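Local coordinates for dextranase (Pseudarthrobacter oxydans, PDB 6NZS), which catalyses the endohydrolysis of alpha-1,6-glucosidic linkages in dextran, as a member of glycoside hydrolase family 49, at residues 89-93 with 190-195; 120-124 with 143-147. All blocks are in the same frame, centred on the assembly; numbering follows the deposited sequence.

Interaction 1: 89-93 with 190-195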
ATOM      1  N   SER A  89      -9.749   7.203 -10.937  1.00  8.73           N
ATOM      2  CA  SER A  89     -10.476   5.947 -11.062  1.00  8.67           C
ATOM      3  C   SER A  89     -11.580   6.072 -12.104  1.00  9.72           C
ATOM      4  O   SER A  89     -12.187   7.131 -12.285  1.00 10.22           O
ATOM      5  CB  SER A  89     -11.127   5.554  -9.732  1.00  8.94           C
ATOM      6  OG  SER A  89     -10.136   5.133  -8.806  1.00 10.16           O
ATOM      7  N   PHE A  90     -11.832   4.968 -12.793  1.00  8.90           N
ATOM      8  CA  PHE A  90     -13.015   4.857 -13.630  1.00  9.92           C
ATOM      9  C   PHE A  90     -13.380   3.387 -13.700  1.00 10.53           C
ATOM     10  O   PHE A  90     -12.569   2.519 -13.372  1.00  9.89           O
ATOM     11  CB  PHE A  90     -12.813   5.474 -15.029  1.00 10.32           C
ATOM     12  CG  PHE A  90     -11.677   4.865 -15.821  1.00 10.06           C
ATOM     13  CD1 PHE A  90     -11.879   3.721 -16.588  1.00 10.93           C
ATOM     14  CD2 PHE A  90     -10.421   5.454 -15.823  1.00 10.96           C
ATOM     15  CE1 PHE A  90     -10.836   3.164 -17.325  1.00 11.31           C
ATOM     16  CE2 PHE A  90      -9.381   4.910 -16.558  1.00 10.46           C
ATOM     17  CZ  PHE A  90      -9.581   3.767 -17.310  1.00 10.35           C
ATOM     18  N   GLU A  91     -14.619   3.111 -14.100  1.00 10.24           N
ATOM     19  CA  GLU A  91     -15.059   1.748 -14.362  1.00  9.77           C
ATOM     20  C   GLU A  91     -15.065   1.494 -15.858  1.00 10.61           C
ATOM     21  O   GLU A  91     -15.469   2.360 -16.642  1.00 11.10           O
ATOM     22  CB  GLU A  91     -16.470   1.495 -13.835  1.00 10.63           C
ATOM     23  CG  GLU A  91     -16.626   1.678 -12.347  1.00 12.94           C
ATOM     24  CD  GLU A  91     -18.006   1.251 -11.881  1.00 16.81           C
ATOM     25  OE1 GLU A  91     -18.852   2.135 -11.651  1.00 22.02           O
ATOM     26  OE2 GLU A  91     -18.243   0.030 -11.774  1.00 18.15           O
ATOM     27  N   TYR A  92     -14.639   0.296 -16.252  1.00 10.37           N
ATOM     28  CA  TYR A  92     -14.652  -0.053 -17.665  1.00  9.69           C
ATOM     29  C   TYR A  92     -14.969  -1.535 -17.824  1.00  9.36           C
ATOM     30  O   TYR A  92     -14.735  -2.343 -16.918  1.00 10.12           O
ATOM     31  CB  TYR A  92     -13.367   0.379 -18.399  1.00  9.23           C
ATOM     32  CG  TYR A  92     -12.160  -0.514 -18.190  1.00  8.75           C
ATOM     33  CD1 TYR A  92     -11.811  -0.978 -16.926  1.00  9.04           C
ATOM     34  CD2 TYR A  92     -11.340  -0.859 -19.256  1.00 10.00           C
ATOM     35  CE1 TYR A  92     -10.696  -1.795 -16.735  1.00  9.82           C
ATOM     36  CE2 TYR A  92     -10.216  -1.670 -19.073  1.00  9.96           C
ATOM     37  CZ  TYR A  92      -9.904  -2.134 -17.809  1.00  9.44           C
ATOM     38  OH  TYR A  92      -8.819  -2.950 -17.630  1.00 10.16           O
ATOM     39  N   ALA A  93     -15.548  -1.881 -18.979  1.00 10.66           N
ATOM     40  CA  ALA A  93     -15.848  -3.272 -19.287  1.00  9.96           C
ATOM     41  C   ALA A  93     -15.263  -3.720 -20.618  1.00 10.72           C
ATOM     42  O   ALA A  93     -15.436  -4.886 -20.991  1.00 11.10           O
ATOM     43  CB  ALA A  93     -17.367  -3.520 -19.247  1.00 10.95           C
ATOM     44  N   ALA A 190      -8.028   1.583 -13.298  1.00  8.03           N
ATOM     45  CA  ALA A 190      -9.001   1.170 -14.309  1.00  9.12           C
ATOM     46  C   ALA A 190      -9.676  -0.071 -13.755  1.00  9.79           C
ATOM     47  O   ALA A 190      -9.101  -1.161 -13.781  1.00  9.69           O
ATOM     48  CB  ALA A 190      -8.291   0.874 -15.627  1.00  9.72           C
ATOM     49  N   GLU A 191     -10.882   0.097 -13.228  1.00  8.47           N
ATOM     50  CA  GLU A 191     -11.519  -0.934 -12.437  1.00  9.84           C
ATOM     51  C   GLU A 191     -12.669  -1.571 -13.208  1.00  9.68           C
ATOM     52  O   GLU A 191     -13.364  -0.899 -13.976  1.00  9.58           O
ATOM     53  CB  GLU A 191     -12.062  -0.340 -11.131  1.00 10.77           C
ATOM     54  CG  GLU A 191     -10.993   0.320 -10.259  1.00 11.36           C
ATOM     55  CD  GLU A 191      -9.879  -0.621  -9.909  1.00 15.82           C
ATOM     56  OE1 GLU A 191     -10.144  -1.530  -9.116  1.00 16.29           O
ATOM     57  OE2 GLU A 191      -8.732  -0.454 -10.399  1.00 16.40           O
ATOM     58  N   PRO A 192     -12.904  -2.867 -13.019  1.00  9.94           N
ATOM     59  CA  PRO A 192     -13.932  -3.545 -13.817  1.00 10.46           C
ATOM     60  C   PRO A 192     -15.339  -3.095 -13.443  1.00 12.02           C
ATOM     61  O   PRO A 192     -15.696  -3.018 -12.263  1.00 12.60           O
ATOM     62  CB  PRO A 192     -13.707  -5.024 -13.489  1.00 11.32           C
ATOM     63  CG  PRO A 192     -13.037  -5.030 -12.163  1.00 12.55           C
ATOM     64  CD  PRO A 192     -12.180  -3.794 -12.132  1.00 11.68           C
ATOM     65  N   LYS A 193     -16.143  -2.811 -14.467  1.00 10.74           N
ATOM     66  CA  LYS A 193     -17.559  -2.571 -14.243  1.00 13.69           C
ATOM     67  C   LYS A 193     -18.197  -3.817 -13.651  1.00 13.08           C
ATOM     68  O   LYS A 193     -17.887  -4.944 -14.043  1.00 13.78           O
ATOM     69  CB  LYS A 193     -18.230  -2.247 -15.572  1.00 16.36           C
ATOM     70  CG  LYS A 193     -19.630  -1.715 -15.419  1.00 24.80           C
ATOM     71  CD  LYS A 193     -19.637  -0.214 -15.578  1.00 24.09           C
ATOM     72  CE  LYS A 193     -21.050   0.287 -15.773  1.00 26.84           C
ATOM     73  NZ  LYS A 193     -21.755   0.440 -14.474  1.00 30.18           N
ATOM     74  N   LEU A 194     -19.088  -3.619 -12.687  1.00 14.02           N
ATOM     75  CA  LEU A 194     -19.687  -4.723 -11.956  1.00 12.25           C
ATOM     76  C   LEU A 194     -21.019  -5.107 -12.589  1.00 12.10           C
ATOM     77  O   LEU A 194     -21.875  -4.247 -12.806  1.00 15.37           O
ATOM     78  CB  LEU A 194     -19.882  -4.341 -10.488  1.00 14.41           C
ATOM     79  CG  LEU A 194     -18.598  -3.914  -9.763  1.00 12.45           C
ATOM     80  CD1 LEU A 194     -18.939  -3.536  -8.330  1.00 14.05           C
ATOM     81  CD2 LEU A 194     -17.555  -5.011  -9.794  1.00 13.75           C
ATOM     82  N   ARG A 195     -21.180  -6.397 -12.875  1.00 13.72           N
ATOM     83  CA  ARG A 195     -22.398  -6.931 -13.470  1.00 15.40           C
ATOM     84  C   ARG A 195     -22.773  -8.224 -12.761  1.00 16.02           C
ATOM     85  O   ARG A 195     -21.967  -8.825 -12.043  1.00 15.14           O
ATOM     86  CB  ARG A 195     -22.219  -7.240 -14.966  1.00 14.19           C
ATOM     87  CG  ARG A 195     -21.857  -6.040 -15.816  1.00 14.32           C
ATOM     88  CD  ARG A 195     -21.630  -6.432 -17.283  1.00 13.37           C
ATOM     89  NE  ARG A 195     -21.445  -5.268 -18.150  1.00 12.98           N
ATOM     90  CZ  ARG A 195     -21.039  -5.340 -19.414  1.00 12.76           C
ATOM     91  NH1 ARG A 195     -20.769  -6.527 -19.955  1.00 13.75           N
ATOM     92  NH2 ARG A 195     -20.897  -4.235 -20.130  1.00 13.12           N
TER
HETATM   93  O   HOH W   1     -20.431  -1.056 -12.044  1.00 26.33           O
HETATM   94  O   HOH W   2     -21.555   1.825 -12.216  1.00 34.00           O

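Interaction 2: 120-124 with 143-147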
ATOM      1  N   SER A 120       5.966  -4.280 -16.794  1.00 11.29           N
ATOM      2  CA  SER A 120       5.462  -5.482 -17.441  1.00 12.92           C
ATOM      3  C   SER A 120       4.155  -5.235 -18.184  1.00 13.94           C
ATOM      4  O   SER A 120       3.775  -6.069 -19.012  1.00 15.83           O
ATOM      5  CB  SER A 120       5.288  -6.596 -16.404  1.00 14.17           C
ATOM      6  OG  SER A 120       4.324  -6.239 -15.422  1.00 13.22           O
ATOM      7  N   TYR A 121       3.457  -4.128 -17.903  1.00 13.76           N
ATOM      8  CA  TYR A 121       2.248  -3.757 -18.649  1.00 15.84           C
ATOM      9  C   TYR A 121       2.714  -3.006 -19.882  1.00 20.52           C
ATOM     10  O   TYR A 121       2.832  -1.776 -19.893  1.00 21.43           O
ATOM     11  CB  TYR A 121       1.317  -2.856 -17.846  1.00 14.40           C
ATOM     12  CG  TYR A 121       0.860  -3.356 -16.504  1.00 10.59           C
ATOM     13  CD1 TYR A 121       1.026  -4.681 -16.119  1.00 12.10           C
ATOM     14  CD2 TYR A 121       0.238  -2.491 -15.621  1.00 10.85           C
ATOM     15  CE1 TYR A 121       0.608  -5.107 -14.872  1.00 13.39           C
ATOM     16  CE2 TYR A 121      -0.184  -2.908 -14.389  1.00 10.47           C
ATOM     17  CZ  TYR A 121      -0.003  -4.209 -14.019  1.00 11.31           C
ATOM     18  OH  TYR A 121      -0.414  -4.608 -12.780  1.00 13.76           O
ATOM     19  N   ASN A 122       2.970  -3.751 -20.942  1.00 24.97           N
ATOM     20  CA  ASN A 122       3.478  -3.160 -22.175  1.00 20.51           C
ATOM     21  C   ASN A 122       2.326  -2.573 -22.998  1.00 22.25           C
ATOM     22  O   ASN A 122       2.081  -2.951 -24.138  1.00 21.83           O
ATOM     23  CB  ASN A 122       4.265  -4.224 -22.930  1.00 24.36           C
ATOM     24  CG  ASN A 122       4.971  -3.675 -24.152  1.00 34.81           C
ATOM     25  OD1 ASN A 122       5.436  -2.531 -24.155  1.00 39.69           O
ATOM     26  ND2 ASN A 122       5.070  -4.493 -25.195  1.00 37.55           N
ATOM     27  N   PHE A 123       1.600  -1.630 -22.387  1.00 17.37           N
ATOM     28  CA  PHE A 123       0.455  -1.022 -23.054  1.00 15.77           C
ATOM     29  C   PHE A 123       0.901  -0.239 -24.284  1.00 14.92           C
ATOM     30  O   PHE A 123       1.945   0.426 -24.275  1.00 16.94           O
ATOM     31  CB  PHE A 123      -0.248  -0.028 -22.134  1.00 15.94           C
ATOM     32  CG  PHE A 123      -0.874  -0.634 -20.908  1.00 14.11           C
ATOM     33  CD1 PHE A 123      -1.331  -1.940 -20.885  1.00 14.70           C
ATOM     34  CD2 PHE A 123      -1.034   0.144 -19.774  1.00 17.44           C
ATOM     35  CE1 PHE A 123      -1.924  -2.461 -19.726  1.00 14.25           C
ATOM     36  CE2 PHE A 123      -1.622  -0.364 -18.635  1.00 16.04           C
ATOM     37  CZ  PHE A 123      -2.072  -1.661 -18.613  1.00 14.03           C
ATOM     38  N   GLU A 124       0.086  -0.299 -25.335  1.00 14.62           N
ATOM     39  CA  GLU A 124       0.295   0.564 -26.490  1.00 14.13           C
ATOM     40  C   GLU A 124       0.155   2.020 -26.066  1.00 14.82           C
ATOM     41  O   GLU A 124      -0.770   2.375 -25.326  1.00 13.67           O
ATOM     42  CB  GLU A 124      -0.742   0.237 -27.567  1.00 18.15           C
ATOM     43  CG  GLU A 124      -0.715   1.179 -28.759  1.00 26.10           C
ATOM     44  CD  GLU A 124      -1.473   0.638 -29.962  1.00 28.51           C
ATOM     45  OE1 GLU A 124      -1.455   1.317 -31.014  1.00 33.86           O
ATOM     46  OE2 GLU A 124      -2.081  -0.453 -29.853  1.00 28.92           O
ATOM     47  N   GLY A 143      -9.070  -5.567 -13.749  1.00 11.74           N
ATOM     48  CA  GLY A 143      -8.668  -4.193 -13.972  1.00 11.62           C
ATOM     49  C   GLY A 143      -7.150  -4.065 -13.894  1.00 10.55           C
ATOM     50  O   GLY A 143      -6.406  -5.046 -13.789  1.00 11.25           O
ATOM     51  N   TYR A 144      -6.699  -2.811 -13.968  1.00 10.37           N
ATOM     52  CA  TYR A 144      -5.282  -2.489 -13.864  1.00  9.95           C
ATOM     53  C   TYR A 144      -5.120  -1.245 -13.008  1.00 10.23           C
ATOM     54  O   TYR A 144      -5.865  -0.277 -13.171  1.00 10.15           O
ATOM     55  CB  TYR A 144      -4.698  -2.175 -15.249  1.00 10.85           C
ATOM     56  CG  TYR A 144      -4.504  -3.364 -16.151  1.00  9.65           C
ATOM     57  CD1 TYR A 144      -5.522  -3.789 -17.009  1.00 10.98           C
ATOM     58  CD2 TYR A 144      -3.305  -4.075 -16.157  1.00 11.72           C
ATOM     59  CE1 TYR A 144      -5.345  -4.881 -17.842  1.00 11.72           C
ATOM     60  CE2 TYR A 144      -3.128  -5.179 -16.997  1.00 15.99           C
ATOM     61  CZ  TYR A 144      -4.157  -5.572 -17.832  1.00 15.02           C
ATOM     62  OH  TYR A 144      -4.009  -6.662 -18.674  1.00 19.02           O
ATOM     63  N   ARG A 145      -4.147  -1.275 -12.101  1.00  8.23           N
ATOM     64  CA  ARG A 145      -3.749  -0.105 -11.321  1.00  7.52           C
ATOM     65  C   ARG A 145      -2.284   0.166 -11.636  1.00  8.78           C
ATOM     66  O   ARG A 145      -1.436  -0.713 -11.440  1.00  9.71           O
ATOM     67  CB  ARG A 145      -3.944  -0.380  -9.825  1.00  8.98           C
ATOM     68  CG  ARG A 145      -5.429  -0.501  -9.404  1.00  9.80           C
ATOM     69  CD  ARG A 145      -5.702  -1.695  -8.477  1.00 11.10           C
ATOM     70  NE  ARG A 145      -5.407  -2.977  -9.123  1.00 10.99           N
ATOM     71  CZ  ARG A 145      -6.197  -3.586 -10.001  1.00 12.17           C
ATOM     72  NH1 ARG A 145      -7.354  -3.045 -10.363  1.00 14.78           N
ATOM     73  NH2 ARG A 145      -5.822  -4.744 -10.531  1.00 12.58           N
ATOM     74  N   PHE A 146      -1.984   1.357 -12.152  1.00  7.38           N
ATOM     75  CA  PHE A 146      -0.641   1.599 -12.669  1.00  8.89           C
ATOM     76  C   PHE A 146      -0.292   3.076 -12.590  1.00  8.07           C
ATOM     77  O   PHE A 146      -1.162   3.939 -12.431  1.00  9.33           O
ATOM     78  CB  PHE A 146      -0.482   1.065 -14.108  1.00  9.10           C
ATOM     79  CG  PHE A 146      -1.428   1.676 -15.112  1.00  9.69           C
ATOM     80  CD1 PHE A 146      -2.727   1.213 -15.238  1.00 10.42           C
ATOM     81  CD2 PHE A 146      -0.997   2.700 -15.950  1.00 10.19           C
ATOM     82  CE1 PHE A 146      -3.582   1.773 -16.169  1.00 10.46           C
ATOM     83  CE2 PHE A 146      -1.835   3.268 -16.881  1.00 10.67           C
ATOM     84  CZ  PHE A 146      -3.131   2.797 -17.001  1.00  9.67           C
ATOM     85  N   SER A 147       1.005   3.349 -12.728  1.00  7.77           N
ATOM     86  CA  SER A 147       1.574   4.684 -12.643  1.00  6.83           C
ATOM     87  C   SER A 147       1.958   5.167 -14.038  1.00  9.23           C
ATOM     88  O   SER A 147       2.525   4.408 -14.839  1.00  9.36           O
ATOM     89  CB  SER A 147       2.831   4.612 -11.770  1.00  8.13           C
ATOM     90  OG  SER A 147       3.533   5.840 -11.795  1.00  9.00           O
TER
HETATM   91  O   HOH W   3      -2.745  -3.861 -11.664  1.00 12.00           O

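Interaction 1: 89-93 with 190-195
Ala190 is held between two aromatic side chains of the neighbouring strand, and this is where the contact packs most tightly. Its CA sits over one face of the Phe90 ring, a CH-pi contact, while Ala190 CB lies 3.6 Å from Phe90 CZ. The same methyl makes an off-centre CH-pi contact with Tyr92, with Ala190 CB 3.8 Å from Tyr92 CE1. Both rings get there by the same torsion: CG stands between the backbone N and the carbonyl carbon (chi1 59° in Phe90, 78° in Tyr92), which lets both rings reach across to Ala190. Tyr92 also brings its CD1 edge to within 3.3 Å of Glu191 O, and its hydroxyl bonds to Pro138 O.

The backbones run parallel and zip together through Glu191 N to Phe90 O, Tyr92 N to Glu191 O and Lys193 N to Tyr92 O. The first two are nearly straight on their carbonyls; in the last, Lys193 N comes from above the carbonyl plane of Tyr92.

Toward Lys193 the fit is looser: the aliphatic parts, Glu91 CB and Lys193 CD, pass 4.0 Å apart, and water joins the polar ends. Glu91 OE1 and Lys193 NZ stand 4.4 Å apart, too far for a salt bridge. One water donates to Glu91 OE2 and accepts from Lys193 NZ and Leu194 N; a second donates to Glu91 OE1 and accepts from Lys193 NZ. Glu91 OE1 has a further partner in His11. Past the strand end, the methyl of Ala93 lies over one face of the Arg195 guanidinium, whose NH2 bonds to Gly8 O.

The chemistry thus divides: apolar contact packs two rings around Ala190, whereas Glu91 and Lys193 are linked by water-mediated hydrogen bonds, probably with a weaker direct attraction across the gap.

Interaction 2: 120-124 with 143-147
A water held between Tyr121 OH, at 2.7 Å, and the backbone Arg145 N, which donates to it at 3.0 Å, ties the loop to strand 144-150. Beside this bridge the Tyr121 ring puts its edge to Arg145 O, and one face receives Tyr144 CD2 almost over its centre, 3.7 Å above the plane: a T-shaped pair with planes at 80°.

Phe123 wedges between the two strand aromatics. Its CZ stands over a face of Tyr144, toward the rim, and its CE2 over the centre of the Phe146 ring, giving two more edge-to-face pairs. Phe146 CB lies at the edge of the Tyr121 ring, 3.9 Å from Tyr121 CD2. With CG beside the backbone N and anti to the carbonyl carbon (chi1 -64°), the Phe123 ring is carried in between Tyr144 and Phe146. Replacing Phe123 with an alanine takes the ring edge away from both faces, and is likely to open a gap that leaves Tyr144 and Phe146 freer to turn.

Val137 and Pro138 border the group. The four rings form an aromatic cluster, here closing the loop between strands 114-117 and 125-129 over strand 144-150 of the N-terminal Ig-like domain.

Interactions 1 and 2 have centres about 15 Å apart, and both belong to the N-terminal Ig-like domain. Along the chain, interaction 2 is nested inside the loop that interaction 1 closes. Strand 176-192 joins them: it runs parallel to strand 84-92 in interaction 1 and antiparallel to strand 144-150, which carries interaction 2. Direct contacts cross between the two, a probable hydrogen bond from Ala190 N to Tyr144 O and a salt bridge from Glu191 OE2 to Arg145 NH1. Glu191 also bonds to Lys359, and Tyr121 and Arg145 touch strand 398-407, so the two contacts link the Ig-like domain to the beta-solenoid.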